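Side-chain contacts in small ribosomal subunit biogenesis GTPase RsgA (PDB 1U0L), which is a circularly permuted GTPase that probably assists the late maturation of the 30S ribosomal subunit, hydrolysing GTP slowly: residues 23-28 / 34-39; 88-93 / 102-107; 106-111 / 118-123. All coordinates share one frame; numbering follows the deposited sequence.

How the interactions relate
Two kinds of local connection recur here, a beta hairpin and a beta-alpha-beta unit. Near the N terminus, interaction 1 closes a short turn: strand 22-27 folds back on strand 33-38 within the OB-fold N-terminal domain. Interaction 2 comes later, in the GTPase domain, where strand 87-92 is joined to helix 101-113 after a loop of eight residues between the segments. Interaction 3 starts on that same helix, sharing Lys106 and Phe107, and takes the chain back to strand 117-122. None of the three loops encloses another; interactions 2 and 3 are successive halves of one beta-alpha-beta unit and meet directly, Val88 packing on Thr118 and Ala111, while interaction 1 touches neither.

Interaction 1 (23-28 / 34-39); sequences VTVEDE and ILCKLR
Ile34 and Val25 form an antiparallel hydrogen-bonded pair, whose bond from Val25 N is the one good backbone bond across the two segments. This amide meets Ile34 O at 2.9 Å and nearly straight, with an N-H...O angle of 160°, although the donor sits somewhat tilted from the carbonyl plane. The return bond, from Ile34 N to Val25 O, is weak. Beyond the backbone, the CB of Ile34 lies 4.3 Å from Val25 CG2. Its CG1 branch stands beside its own backbone N (chi1 -54°), and from there CD1 reaches over to Asp27, 4.0 Å from that residue's CB. The carboxylate of Asp27 forms a salt bridge to Arg11. Leu35 comes next and lies across from Thr24 as a non-hydrogen-bonded pair, the CA atoms 4.3 Å apart. These two side chains occupy the face of the sheet that Ile34 and Val25 do not use; the CD2 of Leu35 is 4.2 Å from Val23 O. With Cys36 the chain returns to the first face. Its sulfur SG packs on Val25 CG1 at 3.4 Å, while the backbone bonds between Cys36 and Val23 are weak. The two short strand segments meet at 127° between their directions, so the hairpin is strongly twisted. Val23, Val25 and Cys36 share Ile67 of strand 65-70 as a neighbour, and Tyr57 of strand 54-58 touches Val25, Ile34 and Cys36, which makes this apolar face an interior one. At Lys37 the backbone bonds to Ile67, passing the pairing on to strand 65-70. The strand order 11-19, 22-27, 33-38, 65-70, 54-58, with the first and last also pairing, is characteristic of the OB-fold.

Interaction 2 (88-93 / 102-107); sequences VILVVT and YIIDKF
Ile104 holds CG1 beside its own backbone N and then runs out straight (chi1 -65°, chi2 -178°), a shape that sends CD1 to Val92 even though the side chain does not leave the helix directly toward the strand. There CD1 lies 3.6 Å from Val92 CG2, which also sits against Ile104 CG1, and the two side chains cross at about a right angle. Leu90, two residues back along the strand, is directed toward the helix and divides its two methyls. CD1 rests 3.7 Å from Phe107 CB and 4.2 Å from Ile104 CG2, whereas CD2 approaches the Phe107 ring obliquely, 3.9 Å from its CD1. Strand 88-92 and helix 102-107 run almost exactly antiparallel, their short axes 10.2 Å apart at closest approach, as in the first half of a beta-alpha-beta crossover of a P-loop NTPase domain. An alanine at Leu90 would remove both methyls, and is likely to open a gap between strand and helix, leaving Phe107 CB and Ile104 CG2 without their apolar partner. The side chain of Phe107 also lies about 4 Å, nearest atoms, from Gly176, a residue of the inferred GTP-binding loop, and touches Leu234.

Interaction 3 (106-111 / 118-123); sequences KFLVLA and TVMVIN. With GDP (guanosine-5'-diphosphate), chain E.
Leu108 sends its two methyls to different residues of the strand. CD2 meets Thr118 CG2 at 3.5 Å, and CD1 meets the terminal methyl CE of Met120 at 4.0 Å; in both pairs the side chains cross at about a right angle. Almost one turn further along the helix, Ala111 CB lies beside Thr118 OG1, modelled at 3.1 Å. Thr118 is thus flanked by both helix residues: its methyl, anti to its backbone N, faces Leu108, and its hydroxyl, beside that N (chi1 -84°), faces Ala111. Met120 arrives differently. Its chain leaves the strand extended and bends only at the last torsion (chi3 -56°), which brings CE round to Leu108. In a second shell, Val88 of the adjacent strand 87-92 touches both Ala111 and Thr118, so that the end of the pair nearest the turn is backed by a third element. The far end of the strand leads to Asn123, which lies in the GDP pocket and opens the Asn-Lys-Met-Asp sequence, consistent with the guanine-recognising NKxD motif of GTPases; Asp126 from the same motif hydrogen-bonds GDP. The helix contact thus packs the first half of a strand whose end leads into the base-binding loop. Around it, Tyr143 of helix 130-143 touches both Leu108 and Met120, Arg284 of helix 282-296 comes against Leu108, and strand 117-122 runs parallel between strands 149-151 and 87-92.

Interaction 1 (23-28 / 34-39)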
loop_
_atom_site.group_PDB
_atom_site.type_symbol
_atom_site.label_atom_id
_atom_site.label_comp_id
_atom_site.label_asym_id
_atom_site.label_seq_id
_atom_site.Cartn_x
_atom_site.Cartn_y
_atom_site.Cartn_z
ATOM N N VAL A 23 7.038 6.423 22.544
ATOM C CA VAL A 23 6.876 6.881 21.169
ATOM C C VAL A 23 8.032 7.762 20.698
ATOM O O VAL A 23 8.386 8.746 21.349
ATOM C CB VAL A 23 5.567 7.695 21.003
ATOM C CG1 VAL A 23 5.443 8.210 19.566
ATOM C CG2 VAL A 23 4.369 6.841 21.378
ATOM N N THR A 24 8.607 7.409 19.553
ATOM C CA THR A 24 9.711 8.166 18.971
ATOM C C THR A 24 9.112 9.053 17.891
ATOM O O THR A 24 8.518 8.544 16.944
ATOM C CB THR A 24 10.731 7.235 18.280
ATOM O OG1 THR A 24 10.990 6.098 19.114
ATOM C CG2 THR A 24 12.038 7.975 18.016
ATOM N N VAL A 25 9.254 10.368 18.019
ATOM C CA VAL A 25 8.713 11.265 16.998
ATOM C C VAL A 25 9.834 11.973 16.263
ATOM O O VAL A 25 10.945 12.080 16.761
ATOM C CB VAL A 25 7.758 12.355 17.592
ATOM C CG1 VAL A 25 7.234 11.915 18.950
ATOM C CG2 VAL A 25 8.467 13.697 17.679
ATOM N N GLU A 26 9.530 12.457 15.071
ATOM C CA GLU A 26 10.502 13.185 14.275
ATOM C C GLU A 26 9.941 14.580 14.092
ATOM O O GLU A 26 8.749 14.738 13.840
ATOM C CB GLU A 26 10.684 12.520 12.921
ATOM C CG GLU A 26 11.634 13.260 12.015
ATOM C CD GLU A 26 11.916 12.497 10.740
ATOM O OE1 GLU A 26 12.163 11.274 10.837
ATOM O OE2 GLU A 26 11.901 13.118 9.655
ATOM N N ASP A 27 10.793 15.591 14.219
ATOM C CA ASP A 27 10.347 16.977 14.090
ATOM C C ASP A 27 10.018 17.368 12.646
ATOM O O ASP A 27 10.868 17.311 11.761
ATOM C CB ASP A 27 11.411 17.913 14.674
ATOM C CG ASP A 27 10.953 19.351 14.740
ATOM O OD1 ASP A 27 9.984 19.631 15.474
ATOM O OD2 ASP A 27 11.565 20.203 14.059
ATOM N N GLU A 28 8.770 17.766 12.426
ATOM C CA GLU A 28 8.295 18.164 11.107
ATOM C C GLU A 28 9.117 19.297 10.502
ATOM O O GLU A 28 9.354 19.318 9.294
ATOM C CB GLU A 28 6.827 18.588 11.192
ATOM C CG GLU A 28 6.241 19.115 9.891
ATOM C CD GLU A 28 4.785 19.522 10.037
ATOM O OE1 GLU A 28 3.939 18.638 10.301
ATOM O OE2 GLU A 28 4.489 20.728 9.892
ATOM N N ILE A 34 13.268 12.792 18.321
ATOM C CA ILE A 34 12.971 13.100 19.722
ATOM C C ILE A 34 12.122 11.989 20.335
ATOM O O ILE A 34 11.023 11.717 19.853
ATOM C CB ILE A 34 12.150 14.419 19.868
ATOM C CG1 ILE A 34 12.845 15.582 19.154
ATOM C CG2 ILE A 34 11.944 14.736 21.337
ATOM C CD1 ILE A 34 12.698 15.554 17.645
ATOM N N LEU A 35 12.607 11.341 21.389
ATOM C CA LEU A 35 11.802 10.292 22.009
ATOM C C LEU A 35 10.718 11.013 22.806
ATOM O O LEU A 35 10.878 12.185 23.125
ATOM C CB LEU A 35 12.661 9.407 22.914
ATOM C CG LEU A 35 12.022 8.075 23.333
ATOM C CD1 LEU A 35 13.098 7.072 23.706
ATOM C CD2 LEU A 35 11.071 8.303 24.495
ATOM N N CYS A 36 9.612 10.335 23.111
ATOM C CA CYS A 36 8.519 10.980 23.839
ATOM C C CYS A 36 7.605 10.081 24.670
ATOM O O CYS A 36 7.661 8.848 24.621
ATOM C CB CYS A 36 7.625 11.758 22.867
ATOM S SG CYS A 36 8.433 13.065 21.946
ATOM N N LYS A 37 6.740 10.743 25.429
ATOM C CA LYS A 37 5.767 10.081 26.272
ATOM C C LYS A 37 4.457 10.832 26.079
ATOM O O LYS A 37 4.442 12.059 25.982
ATOM C CB LYS A 37 6.198 10.138 27.737
ATOM C CG LYS A 37 6.313 8.780 28.425
ATOM C CD LYS A 37 4.978 8.043 28.503
ATOM C CE LYS A 37 4.560 7.451 27.163
ATOM N NZ LYS A 37 5.602 6.545 26.605
ATOM N N LEU A 38 3.357 10.101 25.987
ATOM C CA LEU A 38 2.082 10.759 25.800
ATOM C C LEU A 38 1.487 11.064 27.152
ATOM O O LEU A 38 1.412 10.202 28.021
ATOM C CB LEU A 38 1.136 9.891 24.962
ATOM C CG LEU A 38 1.365 8.380 24.944
ATOM C CD1 LEU A 38 1.190 7.804 26.335
ATOM C CD2 LEU A 38 0.389 7.741 23.979
ATOM N N ARG A 39 1.086 12.315 27.328
ATOM C CA ARG A 39 0.495 12.775 28.576
ATOM C C ARG A 39 -0.952 13.141 28.325
ATOM O O ARG A 39 -1.486 12.915 27.246
ATOM C CB ARG A 39 1.221 14.027 29.061
ATOM C CG ARG A 39 1.102 15.189 28.065
ATOM C CD ARG A 39 0.358 16.394 28.630
ATOM N NE ARG A 39 1.275 17.422 29.113
ATOM C CZ ARG A 39 1.995 17.328 30.227
ATOM N NH1 ARG A 39 1.911 16.249 30.992
ATOM N NH2 ARG A 39 2.809 18.313 30.570
#

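Interaction 2 (88-93 / 102-107)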
loop_
_atom_site.group_PDB
_atom_site.type_symbol
_atom_site.label_atom_id
_atom_site.label_comp_id
_atom_site.label_asym_id
_atom_site.label_seq_id
_atom_site.Cartn_x
_atom_site.Cartn_y
_atom_site.Cartn_z
ATOM N N VAL A 88 1.114 2.571 -2.125
ATOM C CA VAL A 88 1.317 1.147 -2.069
ATOM C C VAL A 88 2.199 0.890 -3.266
ATOM O O VAL A 88 1.824 1.218 -4.397
ATOM C CB VAL A 88 0.029 0.391 -2.287
ATOM C CG1 VAL A 88 0.332 -1.087 -2.431
ATOM C CG2 VAL A 88 -0.914 0.648 -1.134
ATOM N N ILE A 89 3.393 0.359 -3.024
ATOM C CA ILE A 89 4.292 0.035 -4.123
ATOM C C ILE A 89 4.083 -1.448 -4.267
ATOM O O ILE A 89 4.484 -2.230 -3.401
ATOM C CB ILE A 89 5.734 0.298 -3.772
ATOM C CG1 ILE A 89 5.916 1.766 -3.382
ATOM C CG2 ILE A 89 6.605 -0.071 -4.952
ATOM C CD1 ILE A 89 5.669 2.762 -4.519
ATOM N N LEU A 90 3.413 -1.827 -5.346
ATOM C CA LEU A 90 3.099 -3.224 -5.586
ATOM C C LEU A 90 4.166 -3.873 -6.447
ATOM O O LEU A 90 4.198 -3.685 -7.663
ATOM C CB LEU A 90 1.729 -3.339 -6.258
ATOM C CG LEU A 90 0.836 -4.475 -5.751
ATOM C CD1 LEU A 90 -0.399 -4.682 -6.680
ATOM C CD2 LEU A 90 1.679 -5.728 -5.676
ATOM N N VAL A 91 5.057 -4.619 -5.811
ATOM C CA VAL A 91 6.101 -5.274 -6.570
ATOM C C VAL A 91 5.584 -6.616 -7.056
ATOM O O VAL A 91 5.122 -7.456 -6.282
ATOM C CB VAL A 91 7.389 -5.418 -5.749
ATOM C CG1 VAL A 91 8.382 -6.279 -6.477
ATOM C CG2 VAL A 91 7.994 -4.057 -5.549
ATOM N N VAL A 92 5.652 -6.785 -8.366
ATOM C CA VAL A 92 5.159 -7.969 -9.027
ATOM C C VAL A 92 6.257 -8.707 -9.773
ATOM O O VAL A 92 7.227 -8.115 -10.236
ATOM C CB VAL A 92 4.018 -7.565 -9.981
ATOM C CG1 VAL A 92 4.005 -8.442 -11.216
ATOM C CG2 VAL A 92 2.696 -7.642 -9.235
ATOM N N THR A 93 6.059 -10.011 -9.919
ATOM C CA THR A 93 7.030 -10.888 -10.550
ATOM C C THR A 93 6.362 -11.840 -11.540
ATOM O O THR A 93 5.402 -12.524 -11.179
ATOM C CB THR A 93 7.723 -11.681 -9.423
ATOM O OG1 THR A 93 9.028 -11.143 -9.190
ATOM C CG2 THR A 93 7.776 -13.137 -9.727
ATOM N N TYR A 102 -4.679 -12.813 -10.005
ATOM C CA TYR A 102 -5.596 -12.890 -8.872
ATOM C C TYR A 102 -4.989 -12.246 -7.623
ATOM O O TYR A 102 -5.636 -11.429 -6.963
ATOM C CB TYR A 102 -5.965 -14.343 -8.573
ATOM C CG TYR A 102 -6.771 -14.497 -7.307
ATOM C CD1 TYR A 102 -8.146 -14.261 -7.300
ATOM C CD2 TYR A 102 -6.155 -14.846 -6.109
ATOM C CE1 TYR A 102 -8.890 -14.370 -6.130
ATOM C CE2 TYR A 102 -6.882 -14.956 -4.931
ATOM C CZ TYR A 102 -8.247 -14.719 -4.947
ATOM O OH TYR A 102 -8.981 -14.833 -3.784
ATOM N N ILE A 103 -3.755 -12.626 -7.293
ATOM C CA ILE A 103 -3.077 -12.050 -6.137
ATOM C C ILE A 103 -2.924 -10.557 -6.363
ATOM O O ILE A 103 -3.178 -9.765 -5.461
ATOM C CB ILE A 103 -1.676 -12.688 -5.909
ATOM C CG1 ILE A 103 -1.801 -13.852 -4.926
ATOM C CG2 ILE A 103 -0.685 -11.646 -5.378
ATOM C CD1 ILE A 103 -2.715 -14.938 -5.406
ATOM N N ILE A 104 -2.525 -10.179 -7.575
ATOM C CA ILE A 104 -2.360 -8.769 -7.917
ATOM C C ILE A 104 -3.639 -7.955 -7.694
ATOM O O ILE A 104 -3.591 -6.847 -7.150
ATOM C CB ILE A 104 -1.954 -8.575 -9.390
ATOM C CG1 ILE A 104 -0.580 -9.168 -9.659
ATOM C CG2 ILE A 104 -1.914 -7.103 -9.715
ATOM C CD1 ILE A 104 -0.112 -8.958 -11.075
ATOM N N ASP A 105 -4.779 -8.494 -8.115
ATOM C CA ASP A 105 -6.037 -7.776 -7.960
ATOM C C ASP A 105 -6.515 -7.724 -6.516
ATOM O O ASP A 105 -7.223 -6.793 -6.119
ATOM C CB ASP A 105 -7.118 -8.381 -8.867
ATOM C CG ASP A 105 -6.796 -8.197 -10.336
ATOM O OD1 ASP A 105 -6.050 -7.233 -10.661
ATOM O OD2 ASP A 105 -7.288 -9.002 -11.162
ATOM N N LYS A 106 -6.124 -8.717 -5.724
ATOM C CA LYS A 106 -6.519 -8.725 -4.324
ATOM C C LYS A 106 -5.733 -7.611 -3.637
ATOM O O LYS A 106 -6.251 -6.903 -2.763
ATOM C CB LYS A 106 -6.222 -10.076 -3.696
ATOM C CG LYS A 106 -6.423 -10.098 -2.213
ATOM C CD LYS A 106 -6.699 -11.478 -1.705
ATOM C CE LYS A 106 -8.045 -11.964 -2.208
ATOM N NZ LYS A 106 -8.387 -13.291 -1.600
ATOM N N PHE A 107 -4.484 -7.444 -4.060
ATOM C CA PHE A 107 -3.635 -6.396 -3.512
ATOM C C PHE A 107 -4.208 -5.032 -3.870
ATOM O O PHE A 107 -4.332 -4.157 -3.001
ATOM C CB PHE A 107 -2.214 -6.526 -4.052
ATOM C CG PHE A 107 -1.320 -7.320 -3.167
ATOM C CD1 PHE A 107 -0.476 -8.289 -3.695
ATOM C CD2 PHE A 107 -1.320 -7.104 -1.791
ATOM C CE1 PHE A 107 0.361 -9.040 -2.861
ATOM C CE2 PHE A 107 -0.489 -7.847 -0.944
ATOM C CZ PHE A 107 0.356 -8.821 -1.483
#

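Interaction 3 (106-111 / 118-123)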
loop_
_atom_site.group_PDB
_atom_site.type_symbol
_atom_site.label_atom_id
_atom_site.label_comp_id
_atom_site.label_asym_id
_atom_site.label_seq_id
_atom_site.Cartn_x
_atom_site.Cartn_y
_atom_site.Cartn_z
ATOM N N LYS A 106 -6.124 -8.717 -5.724
ATOM C CA LYS A 106 -6.519 -8.725 -4.324
ATOM C C LYS A 106 -5.733 -7.611 -3.637
ATOM O O LYS A 106 -6.251 -6.903 -2.763
ATOM C CB LYS A 106 -6.222 -10.076 -3.696
ATOM C CG LYS A 106 -6.423 -10.098 -2.213
ATOM C CD LYS A 106 -6.699 -11.478 -1.705
ATOM C CE LYS A 106 -8.045 -11.964 -2.208
ATOM N NZ LYS A 106 -8.387 -13.291 -1.600
ATOM N N PHE A 107 -4.484 -7.444 -4.060
ATOM C CA PHE A 107 -3.635 -6.396 -3.512
ATOM C C PHE A 107 -4.208 -5.032 -3.870
ATOM O O PHE A 107 -4.332 -4.157 -3.001
ATOM C CB PHE A 107 -2.214 -6.526 -4.052
ATOM C CG PHE A 107 -1.320 -7.320 -3.167
ATOM C CD1 PHE A 107 -0.476 -8.289 -3.695
ATOM C CD2 PHE A 107 -1.320 -7.104 -1.791
ATOM C CE1 PHE A 107 0.361 -9.040 -2.861
ATOM C CE2 PHE A 107 -0.489 -7.847 -0.944
ATOM C CZ PHE A 107 0.356 -8.821 -1.483
ATOM N N LEU A 108 -4.558 -4.859 -5.147
ATOM C CA LEU A 108 -5.135 -3.605 -5.612
ATOM C C LEU A 108 -6.451 -3.335 -4.884
ATOM O O LEU A 108 -6.697 -2.214 -4.451
ATOM C CB LEU A 108 -5.360 -3.650 -7.127
ATOM C CG LEU A 108 -4.081 -3.694 -7.965
ATOM C CD1 LEU A 108 -4.421 -3.967 -9.418
ATOM C CD2 LEU A 108 -3.323 -2.383 -7.826
ATOM N N VAL A 109 -7.285 -4.360 -4.731
ATOM C CA VAL A 109 -8.553 -4.193 -4.029
ATOM C C VAL A 109 -8.265 -3.614 -2.643
ATOM O O VAL A 109 -8.915 -2.660 -2.213
ATOM C CB VAL A 109 -9.305 -5.535 -3.880
ATOM C CG1 VAL A 109 -10.454 -5.383 -2.899
ATOM C CG2 VAL A 109 -9.847 -5.981 -5.231
ATOM N N LEU A 110 -7.281 -4.186 -1.955
ATOM C CA LEU A 110 -6.891 -3.713 -0.627
ATOM C C LEU A 110 -6.378 -2.266 -0.635
ATOM O O LEU A 110 -6.726 -1.464 0.235
ATOM C CB LEU A 110 -5.813 -4.626 -0.039
ATOM C CG LEU A 110 -6.328 -5.956 0.490
ATOM C CD1 LEU A 110 -5.149 -6.837 0.838
ATOM C CD2 LEU A 110 -7.225 -5.743 1.691
ATOM N N ALA A 111 -5.541 -1.941 -1.613
ATOM C CA ALA A 111 -4.986 -0.597 -1.719
ATOM C C ALA A 111 -6.104 0.413 -1.980
ATOM O O ALA A 111 -6.099 1.529 -1.439
ATOM C CB ALA A 111 -3.961 -0.547 -2.846
ATOM N N THR A 118 -1.537 3.624 -5.901
ATOM C CA THR A 118 -0.782 2.399 -6.082
ATOM C C THR A 118 0.137 2.488 -7.281
ATOM O O THR A 118 -0.264 2.946 -8.348
ATOM C CB THR A 118 -1.701 1.187 -6.268
ATOM O OG1 THR A 118 -2.092 0.697 -4.981
ATOM C CG2 THR A 118 -0.990 0.082 -7.034
ATOM N N VAL A 119 1.382 2.071 -7.090
ATOM C CA VAL A 119 2.343 2.050 -8.178
ATOM C C VAL A 119 2.809 0.614 -8.350
ATOM O O VAL A 119 3.452 0.042 -7.468
ATOM C CB VAL A 119 3.522 2.952 -7.892
ATOM C CG1 VAL A 119 4.632 2.690 -8.895
ATOM C CG2 VAL A 119 3.065 4.382 -7.982
ATOM N N MET A 120 2.452 0.030 -9.489
ATOM C CA MET A 120 2.797 -1.351 -9.807
ATOM C C MET A 120 4.218 -1.436 -10.339
ATOM O O MET A 120 4.593 -0.704 -11.263
ATOM C CB MET A 120 1.809 -1.906 -10.844
ATOM C CG MET A 120 2.012 -3.374 -11.200
ATOM S SD MET A 120 0.657 -4.110 -12.178
ATOM C CE MET A 120 -0.766 -3.757 -11.087
ATOM N N VAL A 121 5.017 -2.316 -9.747
ATOM C CA VAL A 121 6.398 -2.477 -10.198
ATOM C C VAL A 121 6.755 -3.905 -10.639
ATOM O O VAL A 121 6.894 -4.797 -9.802
ATOM C CB VAL A 121 7.421 -2.078 -9.098
ATOM C CG1 VAL A 121 8.819 -2.272 -9.643
ATOM C CG2 VAL A 121 7.211 -0.635 -8.630
ATOM N N ILE A 122 6.902 -4.118 -11.944
ATOM C CA ILE A 122 7.292 -5.435 -12.462
ATOM C C ILE A 122 8.801 -5.528 -12.233
ATOM O O ILE A 122 9.585 -4.918 -12.968
ATOM C CB ILE A 122 7.079 -5.559 -13.986
ATOM C CG1 ILE A 122 5.672 -5.101 -14.384
ATOM C CG2 ILE A 122 7.366 -7.012 -14.421
ATOM C CD1 ILE A 122 4.647 -6.160 -14.241
ATOM N N ASN A 123 9.217 -6.297 -11.238
ATOM C CA ASN A 123 10.643 -6.416 -10.922
ATOM C C ASN A 123 11.392 -7.621 -11.545
ATOM O O ASN A 123 10.794 -8.483 -12.189
ATOM C CB ASN A 123 10.797 -6.450 -9.399
ATOM C CG ASN A 123 12.240 -6.319 -8.954
ATOM O OD1 ASN A 123 12.653 -6.948 -7.967
ATOM N ND2 ASN A 123 13.016 -5.494 -9.671
HETATM P PB GDP E . 11.282 -9.753 -0.711
HETATM O O1B GDP E . 10.238 -9.303 -1.688
HETATM O O2B GDP E . 10.817 -10.885 0.193
HETATM O O3B GDP E . 11.865 -8.599 0.133
HETATM O O3A GDP E . 12.537 -10.368 -1.622
HETATM P PA GDP E . 14.072 -10.041 -1.561
HETATM O O1A GDP E . 14.697 -10.585 -0.316
HETATM O O2A GDP E . 14.302 -8.553 -1.790
HETATM O "O5'" GDP E . 14.662 -10.803 -2.865
HETATM C "C5'" GDP E . 14.589 -12.230 -2.931
HETATM C "C4'" GDP E . 15.740 -12.776 -3.721
HETATM O "O4'" GDP E . 15.592 -12.281 -5.073
HETATM C "C3'" GDP E . 17.170 -12.418 -3.203
HETATM O "O3'" GDP E . 17.944 -13.705 -3.167
HETATM C "C2'" GDP E . 17.735 -11.460 -4.260
HETATM O "O2'" GDP E . 19.115 -11.746 -4.451
HETATM C "C1'" GDP E . 16.781 -11.678 -5.495
HETATM N N9 GDP E . 16.336 -10.383 -6.304
HETATM C C8 GDP E . 15.619 -9.334 -5.818
HETATM N N7 GDP E . 15.400 -8.417 -6.782
HETATM C C5 GDP E . 16.009 -8.928 -7.921
HETATM C C6 GDP E . 16.098 -8.394 -9.241
HETATM O O6 GDP E . 15.615 -7.328 -9.632
HETATM N N1 GDP E . 16.811 -9.214 -10.140
HETATM C C2 GDP E . 17.372 -10.423 -9.761
HETATM N N2 GDP E . 18.039 -11.124 -10.696
HETATM N N3 GDP E . 17.280 -10.925 -8.503
HETATM C C4 GDP E . 16.595 -10.130 -7.645
#